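Local coordinates for protein proteolytically activated form of PPO4 Tyrosinase (Agaricus bisporus var. bisporus H97, PDB 4OUA) that oxidises phenols with a pair of copper ions, hydroxylating monophenols to o-diphenols and converting these to the o-quinones from which melanin forms, at residues L30-L35 with N163-Y168. Numbering follows the deposited sequence.
Sequences LYIRAL and NPILRY
An Asx turn at Asn163, just past the strand 158-162 of a two-stranded antiparallel hairpin in this tyrosinase, sets Pro164 and Ile165 against one flank of helix 25-39, where Tyr31, Ile32 and Leu35 receive them. The contact is buried and apolar. Pro164 lies closest along the backbone, its CA 6.5 Å from that of Ile32. The CD of its ring rests 3.6 Å from Ile32 CG2, the branch that stands anti to the backbone N, while its CG reaches the helix backbone, 3.6 Å from Ile32 O. The other branch of Ile32, running out through CG1, ends with CD1 at 3.7 Å from Ile165 CD1, the two side chains crossing at about a right angle. Ile32 thus turns CG2 to the proline and CD1 mainly to the isoleucine; an alanine here would probably open a gap between the helix and the turn, taking from Pro164 CD and Ile165 CD1 their closest partners across this contact. Leu35, its CG anti to the backbone N (chi1 -177°), continues the row one helical turn on from Tyr31: its CD2 lies 3.9 Å from Ile165 CG1, and its CG packs on Pro164 CB. Pro164 O, which the same CD2 approaches, accepts a hydrogen bond from Gln39 NE2 at the end of this helix. On the loop side, Ile165 N donates to Asn163 OD1 over 2.9 Å, from above the carbonyl plane and 46° out of it, and Asn163 ND2 is held by Glu142 O and Leu146 O, so both ends of the amide are engaged. Tyr31, whose hydroxyl pairs with Gln128 NE2, closes the patch: Ile165 CD1 sits at the edge of its ring, near the ring plane, 4.0 Å from CE2.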
loop_
_atom_site.group_PDB
_atom_site.type_symbol
_atom_site.label_atom_id
_atom_site.label_comp_id
_atom_site.label_asym_id
_atom_site.label_seq_id
_atom_site.Cartn_x
_atom_site.Cartn_y
_atom_site.Cartn_z
ATOM N N LEU A 30 -10.224 14.250 -6.271
ATOM C CA LEU A 30 -8.923 14.672 -5.765
ATOM C C LEU A 30 -7.882 13.577 -5.944
ATOM O O LEU A 30 -6.711 13.857 -6.198
ATOM C CB LEU A 30 -9.019 15.069 -4.290
ATOM C CG LEU A 30 -9.687 16.412 -3.988
ATOM C CD1 LEU A 30 -9.687 16.690 -2.491
ATOM C CD2 LEU A 30 -8.994 17.535 -4.745
ATOM N N TYR A 31 -8.317 12.329 -5.818
ATOM C CA TYR A 31 -7.419 11.188 -5.941
ATOM C C TYR A 31 -6.976 10.994 -7.390
ATOM O O TYR A 31 -5.803 10.742 -7.661
ATOM C CB TYR A 31 -8.090 9.920 -5.410
ATOM C CG TYR A 31 -7.142 8.756 -5.234
ATOM C CD1 TYR A 31 -6.318 8.671 -4.119
ATOM C CD2 TYR A 31 -7.069 7.743 -6.182
ATOM C CE1 TYR A 31 -5.448 7.611 -3.952
ATOM C CE2 TYR A 31 -6.201 6.678 -6.024
ATOM C CZ TYR A 31 -5.393 6.617 -4.905
ATOM O OH TYR A 31 -4.525 5.562 -4.741
ATOM N N ILE A 32 -7.921 11.116 -8.319
ATOM C CA ILE A 32 -7.627 10.970 -9.740
ATOM C C ILE A 32 -6.730 12.097 -10.242
ATOM O O ILE A 32 -5.858 11.882 -11.086
ATOM C CB ILE A 32 -8.915 10.944 -10.583
ATOM C CG1 ILE A 32 -9.826 9.796 -10.139
ATOM C CG2 ILE A 32 -8.582 10.826 -12.063
ATOM C CD1 ILE A 32 -9.211 8.426 -10.307
ATOM N N ARG A 33 -6.948 13.299 -9.721
ATOM C CA ARG A 33 -6.134 14.448 -10.096
ATOM C C ARG A 33 -4.730 14.352 -9.507
ATOM O O ARG A 33 -3.738 14.533 -10.213
ATOM C CB ARG A 33 -6.799 15.750 -9.646
ATOM C CG ARG A 33 -8.079 16.092 -10.390
ATOM C CD ARG A 33 -7.831 16.240 -11.883
ATOM N NE ARG A 33 -8.915 16.957 -12.551
ATOM C CZ ARG A 33 -8.984 17.158 -13.864
ATOM N NH1 ARG A 33 -8.032 16.691 -14.662
ATOM N NH2 ARG A 33 -10.007 17.824 -14.381
ATOM N N ALA A 34 -4.653 14.066 -8.210
ATOM C CA ALA A 34 -3.376 14.032 -7.505
ATOM C C ALA A 34 -2.516 12.863 -7.964
ATOM O O ALA A 34 -1.294 12.981 -8.061
ATOM C CB ALA A 34 -3.601 13.964 -6.004
ATOM N N LEU A 35 -3.158 11.734 -8.247
ATOM C CA LEU A 35 -2.442 10.548 -8.704
ATOM C C LEU A 35 -1.853 10.770 -10.095
ATOM O O LEU A 35 -0.727 10.358 -10.378
ATOM C CB LEU A 35 -3.368 9.331 -8.702
ATOM C CG LEU A 35 -2.735 7.999 -9.098
ATOM C CD1 LEU A 35 -1.530 7.698 -8.224
ATOM C CD2 LEU A 35 -3.759 6.885 -9.001
ATOM N N ASN A 163 -8.123 7.106 -16.643
ATOM C CA ASN A 163 -7.934 6.538 -15.315
ATOM C C ASN A 163 -6.469 6.249 -15.007
ATOM O O ASN A 163 -5.862 5.373 -15.624
ATOM C CB ASN A 163 -8.756 5.256 -15.176
ATOM C CG ASN A 163 -8.916 4.819 -13.735
ATOM O OD1 ASN A 163 -8.228 5.314 -12.841
ATOM N ND2 ASN A 163 -9.828 3.882 -13.500
ATOM N N PRO A 164 -5.897 6.985 -14.043
ATOM C CA PRO A 164 -4.503 6.795 -13.631
ATOM C C PRO A 164 -4.336 5.612 -12.680
ATOM O O PRO A 164 -3.210 5.241 -12.350
ATOM C CB PRO A 164 -4.169 8.111 -12.928
ATOM C CG PRO A 164 -5.471 8.551 -12.355
ATOM C CD PRO A 164 -6.534 8.107 -13.330
ATOM N N ILE A 165 -5.450 5.030 -12.252
ATOM C CA ILE A 165 -5.425 3.922 -11.303
ATOM C C ILE A 165 -5.098 2.594 -11.983
ATOM O O ILE A 165 -4.539 1.691 -11.359
ATOM C CB ILE A 165 -6.771 3.794 -10.559
ATOM C CG1 ILE A 165 -7.082 5.084 -9.799
ATOM C CG2 ILE A 165 -6.752 2.611 -9.609
ATOM C CD1 ILE A 165 -8.361 5.027 -8.995
ATOM N N LEU A 166 -5.442 2.480 -13.262
ATOM C CA LEU A 166 -5.215 1.243 -14.003
ATOM C C LEU A 166 -3.733 0.909 -14.153
ATOM O O LEU A 166 -3.318 -0.226 -13.925
ATOM C CB LEU A 166 -5.866 1.321 -15.386
ATOM C CG LEU A 166 -7.395 1.345 -15.430
ATOM C CD1 LEU A 166 -7.888 1.209 -16.859
ATOM C CD2 LEU A 166 -7.981 0.250 -14.556
ATOM N N ARG A 167 -2.934 1.900 -14.533
ATOM C CA ARG A 167 -1.532 1.654 -14.844
ATOM C C ARG A 167 -0.690 2.919 -14.737
ATOM O O ARG A 167 -1.204 4.029 -14.863
ATOM C CB ARG A 167 -1.409 1.074 -16.254
ATOM C CG ARG A 167 -1.885 2.033 -17.340
ATOM C CD ARG A 167 -1.968 1.361 -18.697
ATOM N NE ARG A 167 -2.953 0.285 -18.721
ATOM C CZ ARG A 167 -4.244 0.454 -18.990
ATOM N NH1 ARG A 167 -4.718 1.665 -19.252
ATOM N NH2 ARG A 167 -5.065 -0.589 -18.992
ATOM N N TYR A 168 0.606 2.743 -14.502
ATOM C CA TYR A 168 1.549 3.855 -14.561
ATOM C C TYR A 168 2.339 3.807 -15.862
ATOM O O TYR A 168 2.768 2.738 -16.298
ATOM C CB TYR A 168 2.507 3.833 -13.369
ATOM C CG TYR A 168 3.661 4.800 -13.514
ATOM C CD1 TYR A 168 3.454 6.172 -13.448
ATOM C CD2 TYR A 168 4.954 4.343 -13.722
ATOM C CE1 TYR A 168 4.504 7.062 -13.584
ATOM C CE2 TYR A 168 6.011 5.226 -13.858
ATOM C CZ TYR A 168 5.780 6.584 -13.787
ATOM O OH TYR A 168 6.827 7.467 -13.922
#